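Local coordinates for putative uncharacterized protein PH1404 (PDB 3AF6) that probably terminates transcription by cleaving nascent RNA at the polymerase exit channel, acting as a zinc-dependent endo- and exonuclease of the metallo-beta-lactamase superfamily, at residues A[43-48]-A[71-76]; A[35-40]-A[177-182]; A[168-173]-A[317-322]; A[321-326]-A[335-340]; A[149-154]-A[462-467]. All coordinates share one frame; numbering follows the deposited sequence.

Interaction 1 (A[43-48]-A[71-76]); sequences VIYVKN and SVRPDP
The Y45 ring lies between P76 and V43. P76 CD sits over the centre of one face, 4.0 Å from the ring centroid, a CH-pi contact. CG1 of V43 covers the opposite face. The same methyl also packs over one face of the R73 guanidinium, 3.6 Å from R73 NH2. The edge of that guanidinium meets Y45 OH in a weak hydrogen bond from NH2. R73 NE donates to S71 OG at 2.9 Å, which holds the group back along its own strand, and NH2 has a salt-bridge partner in E38. V46 CG2 also touches V72 CG2 at 3.9 Å. Backbone bonds join the parallel strands: I44 N to S71 O at 3.1 Å and V46 N to R73 O at 3.0 Å. K47 and D75 lie side by side, but K47 NZ pairs with E77. Strand 41-46 is the middle strand of the KHa sheet, flanked by 32-38 and 70-74. Helix 59-66 makes the beta-alpha-beta crossover and packs on I44 and V72.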
# COMPACT_ATOMS: atom_id res chain seq x y z
N VAL A 43 22.33 -1.55 14.09
CA VAL A 43 22.16 -2.65 15.02
C VAL A 43 23.38 -2.85 15.92
O VAL A 43 24.50 -3.06 15.44
CB VAL A 43 21.88 -3.96 14.27
CG1 VAL A 43 21.68 -5.10 15.26
CG2 VAL A 43 20.65 -3.80 13.40
N ILE A 44 23.15 -2.80 17.23
CA ILE A 44 24.20 -2.97 18.23
C ILE A 44 23.95 -4.22 19.06
O ILE A 44 23.19 -4.18 20.04
CB ILE A 44 24.27 -1.75 19.18
CG1 ILE A 44 24.55 -0.48 18.38
CG2 ILE A 44 25.36 -1.98 20.22
CD1 ILE A 44 24.55 0.79 19.22
N TYR A 45 24.57 -5.33 18.68
CA TYR A 45 24.42 -6.60 19.38
C TYR A 45 25.22 -6.64 20.69
O TYR A 45 26.36 -6.15 20.76
CB TYR A 45 24.85 -7.76 18.48
CG TYR A 45 23.88 -8.07 17.35
CD1 TYR A 45 22.54 -8.37 17.61
CD2 TYR A 45 24.32 -8.10 16.02
CE1 TYR A 45 21.66 -8.70 16.58
CE2 TYR A 45 23.44 -8.43 14.98
CZ TYR A 45 22.12 -8.72 15.27
OH TYR A 45 21.25 -9.05 14.25
N VAL A 46 24.63 -7.22 21.73
CA VAL A 46 25.26 -7.33 23.04
C VAL A 46 24.95 -8.68 23.69
O VAL A 46 23.91 -9.28 23.43
CB VAL A 46 24.78 -6.21 23.98
CG1 VAL A 46 25.10 -4.85 23.38
CG2 VAL A 46 23.28 -6.35 24.22
N LYS A 47 25.86 -9.14 24.55
CA LYS A 47 25.68 -10.42 25.24
C LYS A 47 25.22 -10.26 26.68
O LYS A 47 25.86 -10.77 27.60
CB LYS A 47 26.97 -11.24 25.19
CG LYS A 47 27.25 -11.88 23.84
CD LYS A 47 28.44 -12.83 23.91
CE LYS A 47 28.65 -13.53 22.57
NZ LYS A 47 29.82 -14.44 22.58
N ASN A 48 24.11 -9.56 26.87
CA ASN A 48 23.54 -9.33 28.20
C ASN A 48 22.37 -8.35 28.10
O ASN A 48 22.37 -7.44 27.27
CB ASN A 48 24.59 -8.77 29.15
CG ASN A 48 25.20 -7.48 28.64
OD1 ASN A 48 25.72 -7.44 27.53
ND2 ASN A 48 25.13 -6.43 29.45
N SER A 71 18.84 -0.16 17.13
CA SER A 71 18.15 -1.33 17.65
C SER A 71 19.19 -2.23 18.30
O SER A 71 20.06 -2.78 17.63
CB SER A 71 17.45 -2.09 16.53
OG SER A 71 16.87 -3.29 17.01
N VAL A 72 19.10 -2.37 19.62
CA VAL A 72 20.03 -3.20 20.37
C VAL A 72 19.36 -4.51 20.77
O VAL A 72 18.30 -4.52 21.40
CB VAL A 72 20.54 -2.46 21.61
CG1 VAL A 72 19.38 -1.97 22.45
CG2 VAL A 72 21.45 -3.37 22.42
N ARG A 73 19.97 -5.63 20.38
CA ARG A 73 19.42 -6.95 20.67
C ARG A 73 20.52 -7.83 21.25
O ARG A 73 21.70 -7.47 21.23
CB ARG A 73 18.90 -7.58 19.38
CG ARG A 73 18.11 -6.63 18.49
CD ARG A 73 18.32 -6.97 17.02
NE ARG A 73 17.71 -5.97 16.13
CZ ARG A 73 17.89 -5.93 14.82
NH1 ARG A 73 17.30 -4.99 14.09
NH2 ARG A 73 18.67 -6.83 14.22
N PRO A 74 20.15 -9.01 21.77
CA PRO A 74 21.14 -9.93 22.34
C PRO A 74 21.96 -10.53 21.21
O PRO A 74 21.51 -10.53 20.06
CB PRO A 74 20.28 -10.97 23.04
CG PRO A 74 19.09 -11.05 22.14
CD PRO A 74 18.80 -9.59 21.86
N ASP A 75 23.14 -11.05 21.52
CA ASP A 75 23.97 -11.64 20.48
C ASP A 75 23.20 -12.79 19.83
O ASP A 75 22.56 -13.59 20.53
CB ASP A 75 25.28 -12.16 21.08
CG ASP A 75 26.32 -12.48 20.01
OD1 ASP A 75 26.09 -13.43 19.22
OD2 ASP A 75 27.35 -11.79 19.96
N PRO A 76 23.23 -12.89 18.49
CA PRO A 76 22.53 -13.95 17.76
C PRO A 76 23.01 -15.34 18.14
O PRO A 76 22.51 -16.35 17.63
CB PRO A 76 22.82 -13.61 16.30
CG PRO A 76 24.18 -12.98 16.37
CD PRO A 76 24.04 -12.07 17.57

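Interaction 2 (A[35-40]-A[177-182]); sequences IEFEGP and NIYRKP
I178, the last residue of helix 164-178, reaches P40 with the tip of its side chain. Its CD1 lies 3.7 Å from P40 N and 4.0 Å from P40 CG. Y179 follows the helix end. Its ring makes an offset stack with F37, the centroids 3.9 Å apart and the planes 9° from parallel. Y179 CD2 lies over the centre of the F37 ring. I178 CG2 covers the other face of the tyrosine, so this ring is sandwiched. CG of Y179 is anti to its carbonyl carbon (chi1 -60°), which turns the ring toward strand 32-38. Y179 OH donates to P40 O at 2.9 Å, in the carbonyl plane and on a lone pair. R180 then turns away to salt bridges with D250 and E211. F37 also meets V11 and L15 of helix 11-22. The contact ties the end of helix 164-178 to the edge strand 32-38 of KHa, a type II KH fold, just before the tight turn into 41-46.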
# COMPACT_ATOMS: atom_id res chain seq x y z
N ILE A 35 28.45 -4.23 15.85
CA ILE A 35 27.63 -3.07 15.52
C ILE A 35 27.67 -2.93 14.01
O ILE A 35 28.68 -2.52 13.44
CB ILE A 35 28.18 -1.79 16.17
CG1 ILE A 35 28.24 -1.97 17.69
CG2 ILE A 35 27.28 -0.61 15.84
CD1 ILE A 35 28.78 -0.77 18.43
N GLU A 36 26.57 -3.28 13.36
CA GLU A 36 26.47 -3.20 11.91
C GLU A 36 25.24 -2.41 11.49
O GLU A 36 24.42 -2.03 12.32
CB GLU A 36 26.39 -4.61 11.32
CG GLU A 36 25.33 -5.49 11.98
CD GLU A 36 25.06 -6.78 11.22
OE1 GLU A 36 26.04 -7.43 10.79
OE2 GLU A 36 23.87 -7.13 11.05
N PHE A 37 25.13 -2.14 10.19
CA PHE A 37 23.99 -1.41 9.66
C PHE A 37 23.01 -2.39 9.04
O PHE A 37 23.40 -3.26 8.26
CB PHE A 37 24.44 -0.41 8.58
CG PHE A 37 24.85 0.93 9.12
CD1 PHE A 37 23.95 1.70 9.85
CD2 PHE A 37 26.11 1.44 8.88
CE1 PHE A 37 24.31 2.97 10.32
CE2 PHE A 37 26.48 2.70 9.35
CZ PHE A 37 25.58 3.46 10.07
N GLU A 38 21.74 -2.27 9.41
CA GLU A 38 20.69 -3.13 8.86
C GLU A 38 19.67 -2.20 8.24
O GLU A 38 18.89 -1.57 8.96
CB GLU A 38 20.03 -3.97 9.95
CG GLU A 38 20.59 -5.37 10.08
CD GLU A 38 19.88 -6.19 11.14
OE1 GLU A 38 18.64 -6.34 11.05
OE2 GLU A 38 20.57 -6.68 12.05
N GLY A 39 19.68 -2.11 6.91
CA GLY A 39 18.76 -1.21 6.26
C GLY A 39 19.03 0.14 6.89
O GLY A 39 20.15 0.38 7.36
N PRO A 40 18.05 1.04 6.95
CA PRO A 40 18.24 2.37 7.54
C PRO A 40 18.78 2.36 8.97
O PRO A 40 19.61 3.20 9.33
CB PRO A 40 16.84 2.98 7.48
CG PRO A 40 16.25 2.34 6.26
CD PRO A 40 16.69 0.90 6.40
N ASN A 177 25.33 0.73 1.74
CA ASN A 177 24.95 1.61 0.64
C ASN A 177 24.47 2.94 1.20
O ASN A 177 25.03 3.99 0.91
CB ASN A 177 23.82 0.99 -0.17
CG ASN A 177 24.27 0.55 -1.54
OD1 ASN A 177 24.89 1.33 -2.28
ND2 ASN A 177 23.95 -0.69 -1.90
N ILE A 178 23.43 2.88 2.02
CA ILE A 178 22.86 4.08 2.61
C ILE A 178 23.93 4.95 3.27
O ILE A 178 23.82 6.18 3.30
CB ILE A 178 21.77 3.74 3.66
CG1 ILE A 178 20.64 2.94 3.01
CG2 ILE A 178 21.22 5.03 4.29
CD1 ILE A 178 19.52 2.56 3.97
N TYR A 179 24.99 4.32 3.77
CA TYR A 179 26.05 5.06 4.44
C TYR A 179 27.39 5.03 3.70
O TYR A 179 28.46 5.08 4.32
CB TYR A 179 26.20 4.53 5.86
CG TYR A 179 24.92 4.70 6.63
CD1 TYR A 179 24.58 5.95 7.16
CD2 TYR A 179 23.99 3.67 6.74
CE1 TYR A 179 23.35 6.17 7.77
CE2 TYR A 179 22.75 3.88 7.34
CZ TYR A 179 22.44 5.13 7.85
OH TYR A 179 21.21 5.38 8.42
N ARG A 180 27.32 4.97 2.37
CA ARG A 180 28.52 4.96 1.55
C ARG A 180 29.31 6.25 1.79
O ARG A 180 30.42 6.42 1.28
CB ARG A 180 28.15 4.81 0.06
CG ARG A 180 27.17 5.84 -0.49
CD ARG A 180 27.03 5.72 -2.01
NE ARG A 180 25.94 6.52 -2.55
CZ ARG A 180 24.65 6.24 -2.41
NH1 ARG A 180 24.29 5.17 -1.73
NH2 ARG A 180 23.72 7.01 -2.96
N LYS A 181 28.72 7.15 2.56
CA LYS A 181 29.36 8.41 2.91
C LYS A 181 28.49 9.16 3.90
O LYS A 181 27.32 8.81 4.08
CB LYS A 181 29.61 9.26 1.66
CG LYS A 181 28.36 9.63 0.89
CD LYS A 181 28.71 10.54 -0.26
CE LYS A 181 29.32 11.84 0.23
NZ LYS A 181 29.59 12.75 -0.91
N PRO A 182 29.04 10.18 4.58
CA PRO A 182 28.28 10.96 5.56
C PRO A 182 27.25 11.89 4.95
O PRO A 182 27.29 12.14 3.75
CB PRO A 182 29.37 11.71 6.31
CG PRO A 182 30.39 11.93 5.25
CD PRO A 182 30.45 10.59 4.57

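Interaction 3 (A[168-173]-A[317-322]); sequences RKFLRQ and IKHTIT
F170 of helix 164-178, in the KH region, packs on H319 and I321 of the metallo-beta-lactamase fold. There helix 310-319 runs straight into the short, weakly bonded edge strand 320-322, which lies parallel to 278-280. F170 has CG anti to its backbone N (chi1 163°), which carries the ring out from the helix to the 318-321 backbone. K318 O lies over one face of the ring, toward its rim. H319 CA makes an off-centre CH-pi contact, 4.2 Å from the ring centroid. The imidazole of H319 meets the phenyl obliquely, the planes 63° apart, with H319 CD2 3.5 Å from F170 CE1. H319 ND1 bonds to E315 O within its own helix. I321 comes at the phenyl edge, where its CG1 is 4.0 Å from F170 CE2. P277 also packs on F170 and I321, and R172, on the same helix turn, is salt-bridged to E36 of KHa. Beside the phenyl, the side chains of L171 and I321 run antiparallel alongside one another, with L171 CD2 3.7 Å from I321 CD1.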
# COMPACT_ATOMS: atom_id res chain seq x y z
N ARG A 168 19.31 -11.23 5.70
CA ARG A 168 20.40 -10.68 6.50
C ARG A 168 21.46 -10.10 5.57
O ARG A 168 21.97 -8.99 5.78
CB ARG A 168 21.02 -11.80 7.34
CG ARG A 168 21.98 -11.35 8.44
CD ARG A 168 22.75 -12.56 8.99
NE ARG A 168 21.89 -13.75 9.10
CZ ARG A 168 22.34 -14.99 9.24
NH1 ARG A 168 23.65 -15.23 9.28
NH2 ARG A 168 21.48 -16.01 9.32
N LYS A 169 21.79 -10.85 4.53
CA LYS A 169 22.78 -10.41 3.56
C LYS A 169 22.31 -9.12 2.92
O LYS A 169 23.05 -8.14 2.86
CB LYS A 169 22.97 -11.49 2.49
CG LYS A 169 23.93 -11.12 1.37
CD LYS A 169 24.14 -12.28 0.42
CE LYS A 169 25.20 -11.96 -0.63
NZ LYS A 169 25.56 -13.15 -1.46
N PHE A 170 21.06 -9.13 2.46
CA PHE A 170 20.43 -8.00 1.80
C PHE A 170 20.43 -6.73 2.65
O PHE A 170 20.74 -5.65 2.16
CB PHE A 170 18.99 -8.37 1.45
CG PHE A 170 18.11 -7.19 1.15
CD1 PHE A 170 18.24 -6.49 -0.04
CD2 PHE A 170 17.14 -6.78 2.07
CE1 PHE A 170 17.43 -5.39 -0.32
CE2 PHE A 170 16.32 -5.68 1.80
CZ PHE A 170 16.47 -4.99 0.61
N LEU A 171 20.07 -6.87 3.92
CA LEU A 171 20.02 -5.71 4.80
C LEU A 171 21.41 -5.13 5.05
O LEU A 171 21.57 -3.91 5.09
CB LEU A 171 19.34 -6.08 6.11
CG LEU A 171 17.85 -6.43 5.96
CD1 LEU A 171 17.28 -6.87 7.30
CD2 LEU A 171 17.07 -5.24 5.43
N ARG A 172 22.41 -5.98 5.22
CA ARG A 172 23.76 -5.47 5.46
C ARG A 172 24.22 -4.66 4.25
O ARG A 172 24.85 -3.61 4.41
CB ARG A 172 24.75 -6.60 5.76
CG ARG A 172 25.03 -6.79 7.26
CD ARG A 172 26.25 -7.67 7.54
NE ARG A 172 25.97 -9.11 7.41
CZ ARG A 172 25.24 -9.81 8.27
NH1 ARG A 172 24.70 -9.23 9.33
NH2 ARG A 172 25.06 -11.11 8.07
N GLN A 173 23.92 -5.14 3.05
CA GLN A 173 24.30 -4.43 1.83
C GLN A 173 23.62 -3.06 1.78
O GLN A 173 24.30 -2.04 1.68
CB GLN A 173 23.91 -5.25 0.60
CG GLN A 173 24.81 -6.45 0.34
CD GLN A 173 24.26 -7.37 -0.74
OE1 GLN A 173 24.97 -8.23 -1.27
NE2 GLN A 173 22.98 -7.20 -1.07
N ILE A 317 8.89 -9.13 -1.88
CA ILE A 317 8.80 -9.34 -0.44
C ILE A 317 10.18 -9.34 0.20
O ILE A 317 10.43 -8.60 1.15
CB ILE A 317 8.11 -10.68 -0.13
CG1 ILE A 317 6.65 -10.62 -0.53
CG2 ILE A 317 8.25 -11.01 1.35
CD1 ILE A 317 5.94 -11.95 -0.44
N LYS A 318 11.07 -10.15 -0.35
CA LYS A 318 12.41 -10.26 0.19
C LYS A 318 13.21 -8.97 0.14
O LYS A 318 14.20 -8.83 0.86
CB LYS A 318 13.15 -11.38 -0.55
CG LYS A 318 12.60 -12.77 -0.23
CD LYS A 318 13.17 -13.85 -1.12
CE LYS A 318 14.67 -13.96 -0.95
NZ LYS A 318 15.27 -14.97 -1.88
N HIS A 319 12.79 -8.01 -0.68
CA HIS A 319 13.49 -6.73 -0.81
C HIS A 319 12.79 -5.55 -0.14
O HIS A 319 13.34 -4.45 -0.06
CB HIS A 319 13.70 -6.38 -2.28
CG HIS A 319 14.84 -7.11 -2.92
ND1 HIS A 319 14.77 -8.44 -3.30
CD2 HIS A 319 16.09 -6.69 -3.26
CE1 HIS A 319 15.91 -8.80 -3.84
NE2 HIS A 319 16.73 -7.76 -3.83
N THR A 320 11.57 -5.76 0.35
CA THR A 320 10.81 -4.70 0.99
C THR A 320 11.20 -4.39 2.43
O THR A 320 11.32 -5.29 3.26
CB THR A 320 9.33 -5.03 0.96
OG1 THR A 320 8.95 -5.35 -0.38
CG2 THR A 320 8.49 -3.85 1.49
N ILE A 321 11.39 -3.12 2.74
CA ILE A 321 11.72 -2.71 4.10
C ILE A 321 10.56 -1.80 4.53
O ILE A 321 10.47 -0.67 4.08
CB ILE A 321 13.05 -1.94 4.14
CG1 ILE A 321 14.20 -2.88 3.77
CG2 ILE A 321 13.27 -1.33 5.53
CD1 ILE A 321 15.57 -2.22 3.84
N THR A 322 9.68 -2.32 5.38
CA THR A 322 8.52 -1.55 5.82
C THR A 322 8.85 -0.40 6.77
O THR A 322 9.85 -0.41 7.48
CB THR A 322 7.47 -2.44 6.49
OG1 THR A 322 7.99 -2.95 7.73
CG2 THR A 322 7.10 -3.60 5.56

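Interaction 4 (A[321-326]-A[335-340]); sequences ITLDYG and IRLTLH
G326 and L339 make the direct backbone hydrogen bond of this contact. G326 N donates to L339 O at 2.8 Å, and the C=O...N angle is 173°, almost in line with the carbonyl. The same oxygen receives a CA-H...O contact from Y325 CA at 3.2 Å. A water adds a second bridge: it donates to D324 O at 2.8 Å and accepts from L339 N at 3.0 Å. L339 O is thus held directly and L339 N through the water. The chain here leaves edge strand 320-322 of one sheet of the metallo-beta-lactamase sandwich. Strand 335-341 belongs to the other sheet, and 329-332 intervenes in sequence as its hairpin partner. Leucines make the apolar contacts. L323 CD2 meets L337 CD2 at 3.8 Å, the side chains crossing at a slant, and L323 CB is 4.3 Å from L339 CD1. L337 and L339 also rest on V351 of the next strand. Y325 makes the aromatic contacts. Its ring approaches the H340 backbone obliquely, Y325 CD1 being 3.6 Å from H340 C. The ring meets Y475 edge-to-face. Y325 OH bonds to S348 O. The Y325 side chain lies about 8 Å from those of the zinc ligands H256 and H344.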
# COMPACT_ATOMS: atom_id res chain seq x y z
N ILE A 321 11.39 -3.12 2.74
CA ILE A 321 11.72 -2.71 4.10
C ILE A 321 10.56 -1.80 4.53
O ILE A 321 10.47 -0.67 4.08
CB ILE A 321 13.05 -1.94 4.14
CG1 ILE A 321 14.20 -2.88 3.77
CG2 ILE A 321 13.27 -1.33 5.53
CD1 ILE A 321 15.57 -2.22 3.84
N THR A 322 9.68 -2.32 5.38
CA THR A 322 8.52 -1.55 5.82
C THR A 322 8.85 -0.40 6.77
O THR A 322 9.85 -0.41 7.48
CB THR A 322 7.47 -2.44 6.49
OG1 THR A 322 7.99 -2.95 7.73
CG2 THR A 322 7.10 -3.60 5.56
N LEU A 323 7.96 0.58 6.77
CA LEU A 323 8.12 1.77 7.58
C LEU A 323 6.72 2.24 7.95
O LEU A 323 5.84 2.27 7.09
CB LEU A 323 8.80 2.85 6.74
CG LEU A 323 10.01 3.61 7.26
CD1 LEU A 323 11.14 2.64 7.60
CD2 LEU A 323 10.47 4.60 6.19
N ASP A 324 6.51 2.59 9.21
CA ASP A 324 5.20 3.09 9.64
C ASP A 324 5.17 4.61 9.44
O ASP A 324 6.21 5.24 9.26
CB ASP A 324 4.96 2.78 11.11
CG ASP A 324 4.80 1.30 11.37
OD1 ASP A 324 3.97 0.66 10.69
OD2 ASP A 324 5.49 0.78 12.28
N TYR A 325 3.98 5.20 9.45
CA TYR A 325 3.88 6.65 9.29
C TYR A 325 4.78 7.36 10.31
O TYR A 325 5.07 6.83 11.38
CB TYR A 325 2.44 7.13 9.50
CG TYR A 325 1.41 6.59 8.52
CD1 TYR A 325 1.73 6.40 7.17
CD2 TYR A 325 0.11 6.33 8.94
CE1 TYR A 325 0.76 5.96 6.26
CE2 TYR A 325 -0.86 5.90 8.04
CZ TYR A 325 -0.53 5.72 6.70
OH TYR A 325 -1.49 5.29 5.81
N GLY A 326 5.22 8.55 9.96
CA GLY A 326 6.05 9.34 10.86
C GLY A 326 7.46 8.87 11.17
O GLY A 326 8.19 9.60 11.83
N ILE A 335 19.29 11.77 1.15
CA ILE A 335 17.83 11.71 1.11
C ILE A 335 17.27 11.04 2.34
O ILE A 335 17.67 9.93 2.68
CB ILE A 335 17.32 10.91 -0.12
CG1 ILE A 335 17.67 11.63 -1.42
CG2 ILE A 335 15.81 10.71 -0.02
CD1 ILE A 335 17.21 10.91 -2.66
N ARG A 336 16.34 11.71 3.01
CA ARG A 336 15.71 11.15 4.20
C ARG A 336 14.21 10.99 3.96
O ARG A 336 13.52 11.94 3.57
CB ARG A 336 15.95 12.05 5.41
CG ARG A 336 16.82 11.41 6.47
CD ARG A 336 16.68 12.16 7.76
NE ARG A 336 17.31 13.47 7.68
CZ ARG A 336 18.62 13.66 7.66
NH1 ARG A 336 19.43 12.62 7.72
NH2 ARG A 336 19.12 14.88 7.58
N LEU A 337 13.72 9.79 4.22
CA LEU A 337 12.32 9.45 4.00
C LEU A 337 11.43 9.41 5.22
O LEU A 337 11.83 8.99 6.30
CB LEU A 337 12.22 8.10 3.29
CG LEU A 337 10.82 7.50 3.09
CD1 LEU A 337 10.07 8.28 2.01
CD2 LEU A 337 10.95 6.04 2.70
N THR A 338 10.20 9.86 5.02
CA THR A 338 9.17 9.84 6.05
C THR A 338 7.88 9.65 5.26
O THR A 338 7.67 10.32 4.25
CB THR A 338 9.05 11.17 6.83
OG1 THR A 338 10.32 11.53 7.39
CG2 THR A 338 8.05 11.01 7.97
N LEU A 339 7.04 8.73 5.71
CA LEU A 339 5.76 8.47 5.06
C LEU A 339 4.66 9.01 5.96
O LEU A 339 4.75 8.94 7.19
CB LEU A 339 5.56 6.97 4.85
CG LEU A 339 6.55 6.23 3.97
CD1 LEU A 339 6.16 4.74 3.94
CD2 LEU A 339 6.56 6.83 2.56
N HIS A 340 3.61 9.56 5.35
CA HIS A 340 2.49 10.11 6.08
C HIS A 340 1.19 9.58 5.49
O HIS A 340 1.15 9.13 4.34
CB HIS A 340 2.50 11.64 6.00
CG HIS A 340 3.63 12.29 6.74
ND1 HIS A 340 3.75 12.21 8.11
CD2 HIS A 340 4.69 13.01 6.31
CE1 HIS A 340 4.84 12.85 8.49
NE2 HIS A 340 5.43 13.35 7.42
O HOH W 1 7.98 6.85 7.85

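Interaction 5 (A[149-154]-A[462-467]); sequences QSQTIY and IWEATA
The start of helix 151-161 abuts helix 462-471, where S150 and A467 come closest, their CA atoms 5.6 Å apart. E464 carries the contact with one carboxylate oxygen. S150 OG donates to E464 OE2 at 2.8 Å, on the syn lone pair. T152 OG1 donates to the same oxygen at 2.7 Å, from the anti side and 22° out of the carboxylate plane. A weak bond from T152 N to E464 OE2 adds a third donor. CG of E464 is anti to its backbone N (chi1 -175°), and the chain bends at chi2 to bring the acid to the helix start. S150 is the N-cap of helix 151-161: its OG accepts from I153 N at 2.9 Å with a nearly straight N-H...O angle of 171°. The cap hydroxyl thus also binds a beta-CASP helix. The negative charge would be favoured at this N-terminus. A467 CB packs against Q149 O at 3.7 Å and S150 CB at 4.0 Å. L290 of helix 282-301 touches both T152 and E464.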
# COMPACT_ATOMS: atom_id res chain seq x y z
N GLN A 149 -8.09 -14.54 9.16
CA GLN A 149 -6.78 -15.10 8.87
C GLN A 149 -6.48 -14.79 7.41
O GLN A 149 -7.36 -14.88 6.55
CB GLN A 149 -6.79 -16.60 9.13
CG GLN A 149 -7.90 -17.35 8.42
CD GLN A 149 -8.03 -18.79 8.90
OE1 GLN A 149 -8.46 -19.06 10.02
NE2 GLN A 149 -7.64 -19.74 8.04
N SER A 150 -5.23 -14.41 7.14
CA SER A 150 -4.79 -14.06 5.79
C SER A 150 -3.72 -14.97 5.21
O SER A 150 -2.62 -15.07 5.75
CB SER A 150 -4.27 -12.61 5.79
OG SER A 150 -3.42 -12.36 4.67
N GLN A 151 -4.04 -15.62 4.09
CA GLN A 151 -3.08 -16.49 3.43
C GLN A 151 -1.85 -15.64 3.13
O GLN A 151 -0.71 -16.06 3.33
CB GLN A 151 -3.65 -17.03 2.11
CG GLN A 151 -4.55 -18.26 2.25
CD GLN A 151 -5.92 -18.09 1.57
OE1 GLN A 151 -6.87 -17.59 2.18
NE2 GLN A 151 -6.01 -18.52 0.31
N THR A 152 -2.12 -14.42 2.66
CA THR A 152 -1.07 -13.48 2.29
C THR A 152 -0.09 -13.17 3.40
O THR A 152 1.12 -13.28 3.20
CB THR A 152 -1.67 -12.15 1.82
OG1 THR A 152 -2.78 -12.41 0.95
CG2 THR A 152 -0.63 -11.34 1.06
N ILE A 153 -0.60 -12.78 4.57
CA ILE A 153 0.28 -12.46 5.69
C ILE A 153 1.07 -13.68 6.14
O ILE A 153 2.25 -13.59 6.48
CB ILE A 153 -0.54 -11.91 6.88
CG1 ILE A 153 -1.05 -10.50 6.52
CG2 ILE A 153 0.31 -11.90 8.14
CD1 ILE A 153 -2.11 -9.97 7.45
N TYR A 154 0.40 -14.83 6.14
CA TYR A 154 1.03 -16.08 6.54
C TYR A 154 2.14 -16.41 5.56
O TYR A 154 3.24 -16.81 5.96
CB TYR A 154 -0.02 -17.19 6.57
CG TYR A 154 0.53 -18.60 6.69
CD1 TYR A 154 0.80 -19.37 5.55
CD2 TYR A 154 0.76 -19.19 7.94
CE1 TYR A 154 1.27 -20.68 5.65
CE2 TYR A 154 1.23 -20.49 8.05
CZ TYR A 154 1.48 -21.24 6.91
OH TYR A 154 1.94 -22.54 7.02
N ILE A 462 -11.49 -10.04 -2.56
CA ILE A 462 -11.98 -8.93 -1.77
C ILE A 462 -11.97 -9.36 -0.30
O ILE A 462 -11.66 -8.57 0.58
CB ILE A 462 -13.44 -8.56 -2.12
CG1 ILE A 462 -13.50 -7.94 -3.51
CG2 ILE A 462 -14.01 -7.65 -1.06
CD1 ILE A 462 -14.90 -7.48 -3.89
N TRP A 463 -12.33 -10.61 -0.06
CA TRP A 463 -12.36 -11.12 1.30
C TRP A 463 -10.94 -11.25 1.84
O TRP A 463 -10.67 -10.89 2.99
CB TRP A 463 -13.06 -12.47 1.36
CG TRP A 463 -13.22 -13.00 2.76
CD1 TRP A 463 -12.56 -14.06 3.32
CD2 TRP A 463 -14.07 -12.47 3.79
NE1 TRP A 463 -12.96 -14.22 4.63
CE2 TRP A 463 -13.89 -13.26 4.94
CE3 TRP A 463 -14.97 -11.39 3.84
CZ2 TRP A 463 -14.57 -13.02 6.13
CZ3 TRP A 463 -15.66 -11.16 5.03
CH2 TRP A 463 -15.45 -11.97 6.16
N GLU A 464 -10.04 -11.76 1.01
CA GLU A 464 -8.65 -11.91 1.41
C GLU A 464 -8.14 -10.53 1.80
O GLU A 464 -7.49 -10.37 2.84
CB GLU A 464 -7.85 -12.50 0.24
CG GLU A 464 -6.39 -12.82 0.52
CD GLU A 464 -6.10 -13.14 1.97
OE1 GLU A 464 -6.97 -13.76 2.64
OE2 GLU A 464 -5.00 -12.78 2.44
N ALA A 465 -8.47 -9.52 0.99
CA ALA A 465 -8.04 -8.15 1.27
C ALA A 465 -8.65 -7.64 2.57
O ALA A 465 -7.99 -6.94 3.35
CB ALA A 465 -8.45 -7.24 0.12
N THR A 466 -9.91 -7.99 2.80
CA THR A 466 -10.58 -7.55 4.02
C THR A 466 -9.88 -8.15 5.23
O THR A 466 -9.86 -7.54 6.29
CB THR A 466 -12.06 -7.97 4.03
OG1 THR A 466 -12.72 -7.46 2.87
CG2 THR A 466 -12.75 -7.43 5.28
N ALA A 467 -9.28 -9.32 5.08
CA ALA A 467 -8.59 -9.93 6.21
C ALA A 467 -7.41 -9.07 6.60
O ALA A 467 -7.17 -8.81 7.78
CB ALA A 467 -8.11 -11.36 5.86

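Overall arrangement
Interactions 1 and 2 share the KHa sheet, where V43 pairs with E36 across neighbouring strands. Interactions 2 and 3 use the same helix, 164-178, which is also tied to KHa by a probable backbone bond between G39 and L171. I321 passes from interaction 3 into interaction 4, and G39 and P40 pack on it. Interaction 5 stands apart, about 34 Å centre to centre from interactions 1 and 2. Interaction 2 is wholly buried; the others are partly buried. Strand pairing dominates interaction 1, ring and apolar packing interactions 2 and 3, backbone and water bonds with leucine packing interaction 4, and a carboxylate at a helix start interaction 5.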